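Local coordinates for uncharacterized protein (Pseudomonas aeruginosa, PDB 4E72), which is of unknown function but carries a DUF3298 domain and is probably an exported lipoprotein, at residues D167-H179 and L189-Y201. Residues are numbered along the deposited sequence; the frame is centred on the assembly and turned at random. Where two conformers were deposited one is given.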
loop_
_atom_site.group_PDB
_atom_site.type_symbol
_atom_site.label_atom_id
_atom_site.label_comp_id
_atom_site.label_asym_id
_atom_site.label_seq_id
_atom_site.Cartn_x
_atom_site.Cartn_y
_atom_site.Cartn_z
ATOM N N ASP A 167 12.686 -25.078 -7.398
ATOM C CA ASP A 167 13.780 -24.110 -7.601
ATOM C C ASP A 167 13.309 -22.678 -7.291
ATOM O O ASP A 167 14.043 -21.922 -6.651
ATOM C CB ASP A 167 14.371 -24.199 -9.018
ATOM C CG ASP A 167 15.827 -23.746 -9.142
ATOM O OD1 ASP A 167 16.362 -23.158 -8.165
ATOM O OD2 ASP A 167 16.430 -23.972 -10.220
ATOM N N PHE A 168 12.073 -22.335 -7.710
ATOM C CA PHE A 168 11.417 -21.055 -7.417
ATOM C C PHE A 168 11.188 -20.910 -5.907
ATOM O O PHE A 168 11.433 -19.833 -5.355
ATOM C CB PHE A 168 10.072 -20.957 -8.159
ATOM C CG PHE A 168 9.341 -19.648 -7.980
ATOM C CD1 PHE A 168 8.512 -19.437 -6.879
ATOM C CD2 PHE A 168 9.439 -18.640 -8.939
ATOM C CE1 PHE A 168 7.850 -18.220 -6.706
ATOM C CE2 PHE A 168 8.741 -17.439 -8.785
ATOM C CZ PHE A 168 7.970 -17.230 -7.659
ATOM N N GLN A 169 10.695 -21.976 -5.255
ATOM C CA GLN A 169 10.385 -21.997 -3.817
ATOM C C GLN A 169 11.632 -21.782 -2.944
ATOM O O GLN A 169 11.549 -21.025 -1.980
ATOM C CB GLN A 169 9.666 -23.295 -3.433
ATOM C CG GLN A 169 8.187 -23.258 -3.824
ATOM C CD GLN A 169 7.444 -24.533 -3.517
ATOM O OE1 GLN A 169 7.603 -25.137 -2.446
ATOM N NE2 GLN A 169 6.588 -24.952 -4.449
ATOM N N LYS A 170 12.796 -22.380 -3.323
ATOM C CA LYS A 170 14.066 -22.197 -2.607
ATOM C C LYS A 170 14.592 -20.783 -2.804
ATOM O O LYS A 170 15.181 -20.217 -1.880
ATOM C CB LYS A 170 15.123 -23.217 -3.040
ATOM C CG LYS A 170 14.751 -24.687 -2.799
ATOM C CD LYS A 170 14.430 -25.042 -1.332
ATOM C CE LYS A 170 13.383 -26.128 -1.210
ATOM N NZ LYS A 170 12.030 -25.660 -1.616
ATOM N N THR A 171 14.378 -20.209 -4.002
ATOM C CA THR A 171 14.829 -18.857 -4.342
ATOM C C THR A 171 13.948 -17.808 -3.643
ATOM O O THR A 171 14.442 -16.768 -3.206
ATOM C CB THR A 171 14.817 -18.684 -5.871
ATOM O OG1 THR A 171 15.724 -19.626 -6.438
ATOM C CG2 THR A 171 15.203 -17.288 -6.322
ATOM N N TRP A 172 12.643 -18.066 -3.574
ATOM C CA TRP A 172 11.717 -17.121 -2.984
ATOM C C TRP A 172 10.950 -17.782 -1.853
ATOM O O TRP A 172 9.783 -18.134 -2.032
ATOM C CB TRP A 172 10.766 -16.566 -4.053
ATOM C CG TRP A 172 11.458 -15.962 -5.239
ATOM C CD1 TRP A 172 11.677 -16.552 -6.455
ATOM C CD2 TRP A 172 12.019 -14.644 -5.323
ATOM N NE1 TRP A 172 12.314 -15.673 -7.302
ATOM C CE2 TRP A 172 12.549 -14.496 -6.627
ATOM C CE3 TRP A 172 12.153 -13.579 -4.410
ATOM C CZ2 TRP A 172 13.191 -13.321 -7.044
ATOM C CZ3 TRP A 172 12.778 -12.412 -4.830
ATOM C CH2 TRP A 172 13.271 -12.288 -6.137
ATOM N N PRO A 173 11.560 -17.953 -0.659
ATOM C CA PRO A 173 10.783 -18.532 0.451
ATOM C C PRO A 173 9.695 -17.553 0.891
ATOM O O PRO A 173 9.722 -16.371 0.521
ATOM C CB PRO A 173 11.834 -18.764 1.552
ATOM C CG PRO A 173 12.906 -17.788 1.271
ATOM C CD PRO A 173 12.922 -17.567 -0.224
ATOM N N PHE A 174 8.729 -18.047 1.652
ATOM C CA PHE A 174 7.682 -17.213 2.203
ATOM C C PHE A 174 8.326 -16.178 3.158
ATOM O O PHE A 174 9.328 -16.466 3.827
ATOM C CB PHE A 174 6.616 -18.070 2.899
ATOM C CG PHE A 174 5.465 -17.254 3.445
ATOM C CD1 PHE A 174 4.719 -16.425 2.611
ATOM C CD2 PHE A 174 5.176 -17.253 4.804
ATOM C CE1 PHE A 174 3.675 -15.652 3.121
ATOM C CE2 PHE A 174 4.139 -16.463 5.313
ATOM C CZ PHE A 174 3.382 -15.690 4.467
ATOM N N GLN A 175 7.774 -14.974 3.157
ATOM C CA GLN A 175 8.246 -13.830 3.936
ATOM C C GLN A 175 7.055 -13.090 4.492
ATOM O O GLN A 175 5.977 -13.177 3.907
ATOM C CB GLN A 175 9.049 -12.891 2.993
ATOM C CG GLN A 175 10.137 -12.068 3.667
ATOM C CD GLN A 175 10.613 -10.904 2.827
ATOM O OE1 GLN A 175 10.988 -11.049 1.656
ATOM N NE2 GLN A 175 10.660 -9.725 3.429
ATOM N N ARG A 176 7.231 -12.328 5.580
ATOM C CA ARG A 176 6.132 -11.506 6.082
ATOM C C ARG A 176 6.041 -10.258 5.208
ATOM O O ARG A 176 6.968 -9.955 4.454
ATOM C CB ARG A 176 6.345 -11.094 7.555
ATOM C CG ARG A 176 6.208 -12.206 8.599
ATOM C CD ARG A 176 6.472 -11.602 9.966
ATOM N NE ARG A 176 6.435 -12.588 11.042
ATOM C CZ ARG A 176 6.323 -12.278 12.329
ATOM N NH1 ARG A 176 6.257 -11.006 12.711
ATOM N NH2 ARG A 176 6.266 -13.237 13.245
ATOM N N THR A 177 4.967 -9.499 5.356
ATOM C CA THR A 177 4.815 -8.239 4.649
ATOM C C THR A 177 4.254 -7.199 5.610
ATOM O O THR A 177 3.420 -7.564 6.419
ATOM C CB THR A 177 3.951 -8.386 3.357
ATOM O OG1 THR A 177 3.914 -7.116 2.693
ATOM C CG2 THR A 177 2.508 -8.895 3.624
ATOM N N PRO A 178 4.680 -5.912 5.561
ATOM C CA PRO A 178 4.025 -4.899 6.409
ATOM C C PRO A 178 2.641 -4.468 5.871
ATOM O O PRO A 178 1.928 -3.781 6.598
ATOM C CB PRO A 178 4.991 -3.703 6.369
ATOM C CG PRO A 178 5.972 -3.991 5.332
ATOM C CD PRO A 178 5.695 -5.298 4.677
ATOM N N HIS A 179 2.257 -4.852 4.621
ATOM C CA HIS A 179 1.030 -4.377 3.938
ATOM C C HIS A 179 -0.098 -5.386 3.985
ATOM O O HIS A 179 -0.167 -6.326 3.186
ATOM C CB HIS A 179 1.325 -3.997 2.467
ATOM C CG HIS A 179 2.683 -3.382 2.239
ATOM N ND1 HIS A 179 3.093 -2.242 2.931
ATOM C CD2 HIS A 179 3.645 -3.729 1.356
ATOM C CE1 HIS A 179 4.296 -1.955 2.473
ATOM N NE2 HIS A 179 4.657 -2.790 1.486
ATOM N N LEU A 189 -2.933 -9.641 1.696
ATOM C CA LEU A 189 -1.507 -9.454 2.005
ATOM C C LEU A 189 -0.829 -9.071 0.713
ATOM O O LEU A 189 -0.775 -9.879 -0.225
ATOM C CB LEU A 189 -0.795 -10.674 2.623
ATOM C CG LEU A 189 -1.365 -11.378 3.847
ATOM C CD1 LEU A 189 -0.305 -12.265 4.455
ATOM C CD2 LEU A 189 -1.812 -10.413 4.885
ATOM N N LYS A 190 -0.360 -7.829 0.636
ATOM C CA LYS A 190 0.279 -7.310 -0.566
ATOM C C LYS A 190 1.800 -7.217 -0.357
ATOM O O LYS A 190 2.263 -6.670 0.643
ATOM C CB LYS A 190 -0.336 -5.947 -0.931
ATOM C CG LYS A 190 0.367 -5.219 -2.060
ATOM C CD LYS A 190 -0.224 -5.528 -3.383
ATOM C CE LYS A 190 -0.764 -4.290 -4.040
ATOM N NZ LYS A 190 -1.212 -4.593 -5.417
ATOM N N TYR A 191 2.560 -7.749 -1.324
ATOM C CA TYR A 191 4.010 -7.840 -1.265
ATOM C C TYR A 191 4.701 -6.849 -2.161
ATOM O O TYR A 191 4.268 -6.584 -3.283
ATOM C CB TYR A 191 4.475 -9.271 -1.625
ATOM C CG TYR A 191 4.241 -10.187 -0.451
ATOM C CD1 TYR A 191 2.950 -10.580 -0.096
ATOM C CD2 TYR A 191 5.291 -10.565 0.383
ATOM C CE1 TYR A 191 2.714 -11.356 1.033
ATOM C CE2 TYR A 191 5.064 -11.340 1.517
ATOM C CZ TYR A 191 3.772 -11.708 1.857
ATOM O OH TYR A 191 3.525 -12.424 3.010
ATOM N N ASP A 192 5.813 -6.321 -1.656
ATOM C CA ASP A 192 6.670 -5.457 -2.438
ATOM C C ASP A 192 7.253 -6.296 -3.555
ATOM O O ASP A 192 7.407 -7.517 -3.402
ATOM C CB ASP A 192 7.774 -4.848 -1.555
ATOM C CG ASP A 192 7.280 -3.668 -0.721
ATOM O OD1 ASP A 192 6.686 -2.718 -1.314
ATOM O OD2 ASP A 192 7.538 -3.657 0.509
ATOM N N ALA A 193 7.550 -5.658 -4.680
ATOM C CA ALA A 193 8.203 -6.328 -5.805
ATOM C C ALA A 193 9.535 -6.913 -5.316
ATOM O O ALA A 193 10.165 -6.327 -4.432
ATOM C CB ALA A 193 8.447 -5.320 -6.922
ATOM N N TYR A 194 9.913 -8.090 -5.816
ATOM C CA TYR A 194 11.185 -8.720 -5.493
ATOM C C TYR A 194 11.298 -9.178 -4.026
ATOM O O TYR A 194 12.406 -9.239 -3.515
ATOM C CB TYR A 194 12.335 -7.730 -5.833
ATOM C CG TYR A 194 13.619 -8.374 -6.289
ATOM C CD1 TYR A 194 13.693 -9.039 -7.513
ATOM C CD2 TYR A 194 14.789 -8.239 -5.547
ATOM C CE1 TYR A 194 14.894 -9.576 -7.972
ATOM C CE2 TYR A 194 16.001 -8.743 -6.010
ATOM C CZ TYR A 194 16.043 -9.437 -7.209
ATOM O OH TYR A 194 17.216 -10.010 -7.627
ATOM N N SER A 195 10.181 -9.551 -3.356
ATOM C CA SER A 195 10.268 -10.047 -1.977
ATOM C C SER A 195 9.956 -11.540 -1.919
ATOM O O SER A 195 10.680 -12.263 -1.246
ATOM C CB SER A 195 9.347 -9.271 -1.041
ATOM O OG SER A 195 8.012 -9.315 -1.495
ATOM N N ILE A 196 8.868 -11.998 -2.603
ATOM C CA ILE A 196 8.453 -13.403 -2.676
ATOM C C ILE A 196 8.348 -13.868 -4.146
ATOM O O ILE A 196 7.919 -15.004 -4.412
ATOM C CB ILE A 196 7.137 -13.709 -1.881
ATOM C CG1 ILE A 196 5.924 -12.844 -2.372
ATOM C CG2 ILE A 196 7.378 -13.644 -0.353
ATOM C CD1 ILE A 196 4.541 -13.452 -2.115
ATOM N N ALA A 197 8.751 -13.004 -5.102
ATOM C CA ALA A 197 8.695 -13.331 -6.536
ATOM C C ALA A 197 9.525 -12.359 -7.340
ATOM O O ALA A 197 9.690 -11.238 -6.885
ATOM C CB ALA A 197 7.244 -13.292 -7.024
ATOM N N PRO A 198 9.925 -12.679 -8.592
ATOM C CA PRO A 198 10.632 -11.668 -9.416
ATOM C C PRO A 198 9.692 -10.525 -9.797
ATOM O O PRO A 198 8.472 -10.655 -9.643
ATOM C CB PRO A 198 11.072 -12.455 -10.673
ATOM C CG PRO A 198 10.896 -13.892 -10.341
ATOM C CD PRO A 198 9.792 -13.967 -9.309
ATOM N N TYR A 199 10.247 -9.423 -10.320
ATOM C CA TYR A 199 9.502 -8.226 -10.767
ATOM C C TYR A 199 8.400 -8.543 -11.780
ATOM O O TYR A 199 7.385 -7.862 -11.773
ATOM C CB TYR A 199 10.461 -7.203 -11.382
ATOM C CG TYR A 199 10.937 -6.141 -10.418
ATOM C CD1 TYR A 199 11.956 -6.402 -9.509
ATOM C CD2 TYR A 199 10.416 -4.851 -10.461
ATOM C CE1 TYR A 199 12.382 -5.434 -8.599
ATOM C CE2 TYR A 199 10.864 -3.858 -9.584
ATOM C CZ TYR A 199 11.836 -4.158 -8.641
ATOM O OH TYR A 199 12.284 -3.191 -7.768
ATOM N N SER A 200 8.580 -9.570 -12.639
ATOM C CA SER A 200 7.556 -9.992 -13.608
ATOM C C SER A 200 6.200 -10.327 -12.930
ATOM O O SER A 200 5.155 -10.125 -13.548
ATOM C CB SER A 200 8.033 -11.197 -14.404
ATOM O OG SER A 200 8.316 -12.285 -13.540
ATOM N N TYR A 201 6.216 -10.801 -11.662
ATOM C CA TYR A 201 4.984 -11.115 -10.903
ATOM C C TYR A 201 4.405 -9.856 -10.217
ATOM O O TYR A 201 3.411 -9.951 -9.500
ATOM C CB TYR A 201 5.245 -12.221 -9.863
ATOM C CG TYR A 201 5.486 -13.579 -10.487
ATOM C CD1 TYR A 201 6.735 -13.924 -10.995
ATOM C CD2 TYR A 201 4.456 -14.508 -10.600
ATOM C CE1 TYR A 201 6.955 -15.158 -11.604
ATOM C CE2 TYR A 201 4.658 -15.743 -11.225
ATOM C CZ TYR A 201 5.915 -16.071 -11.709
ATOM O OH TYR A 201 6.130 -17.297 -12.296
HETATM O O HOH W 1 7.285 -17.351 -3.339
HETATM O O HOH W 2 11.631 -14.525 -0.585
HETATM O O HOH W 3 6.300 -6.765 1.066
#
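Trp172, the first residue past helix 166-171, lays its indole against the backbone of Ala197 and Pro198. Ala197 CA stands 4.0 Å from the centroid of the five-membered ring, which qualifies as a CH-pi contact over the face. The far end of the indole runs edge-to-face into Tyr194: Trp172 CH2 comes within 3.6 Å of Tyr194 CD1, and the planes are 74° apart. Phe168, with CG anti to the backbone N (chi1 -177°), reaches past Pro198 CD and turns its edge toward the face of Tyr201, the ring centroids 5.7 Å apart. Thr177 supplies a second CH-pi contact, its CB over one face of the Tyr191 ring, while Ile196 CD1 of the same segment as that ring lies over the opposite face.

Direct hydrogen bonds cluster toward Tyr191 and His179. Tyr191 OH donates to Gln175 O at 2.7 Å, in the carbonyl plane, which fixes the phenol's end against the loop. Thr177 OG1 donates to Lys190 O, also at 2.7 Å but tilted from that carbonyl's plane, and Lys190 N returns a backbone bond to His179 O. His179 NE2 meets Asp192 OD2 at 3.2 Å from above the carboxylate, ring and carboxylate planes being 89° apart. Two waters bridge backbone carbonyls beside Trp172, one joining Trp172 O to Ile196 O and another Pro173 O to Ser195 O, and a third links Thr177 OG1 to Asp192 N.

Together these contacts join the end of helix 166-171 and the loop after it to the loop that leaves strand 187-190, within the DUF3298 region. Phe174 and Leu189 touch Ala149 of helix 142-159, Tyr191 and Ile196 rest on Leu206 of strand 205-208, and His179 leans on Phe120 of strand 115-124.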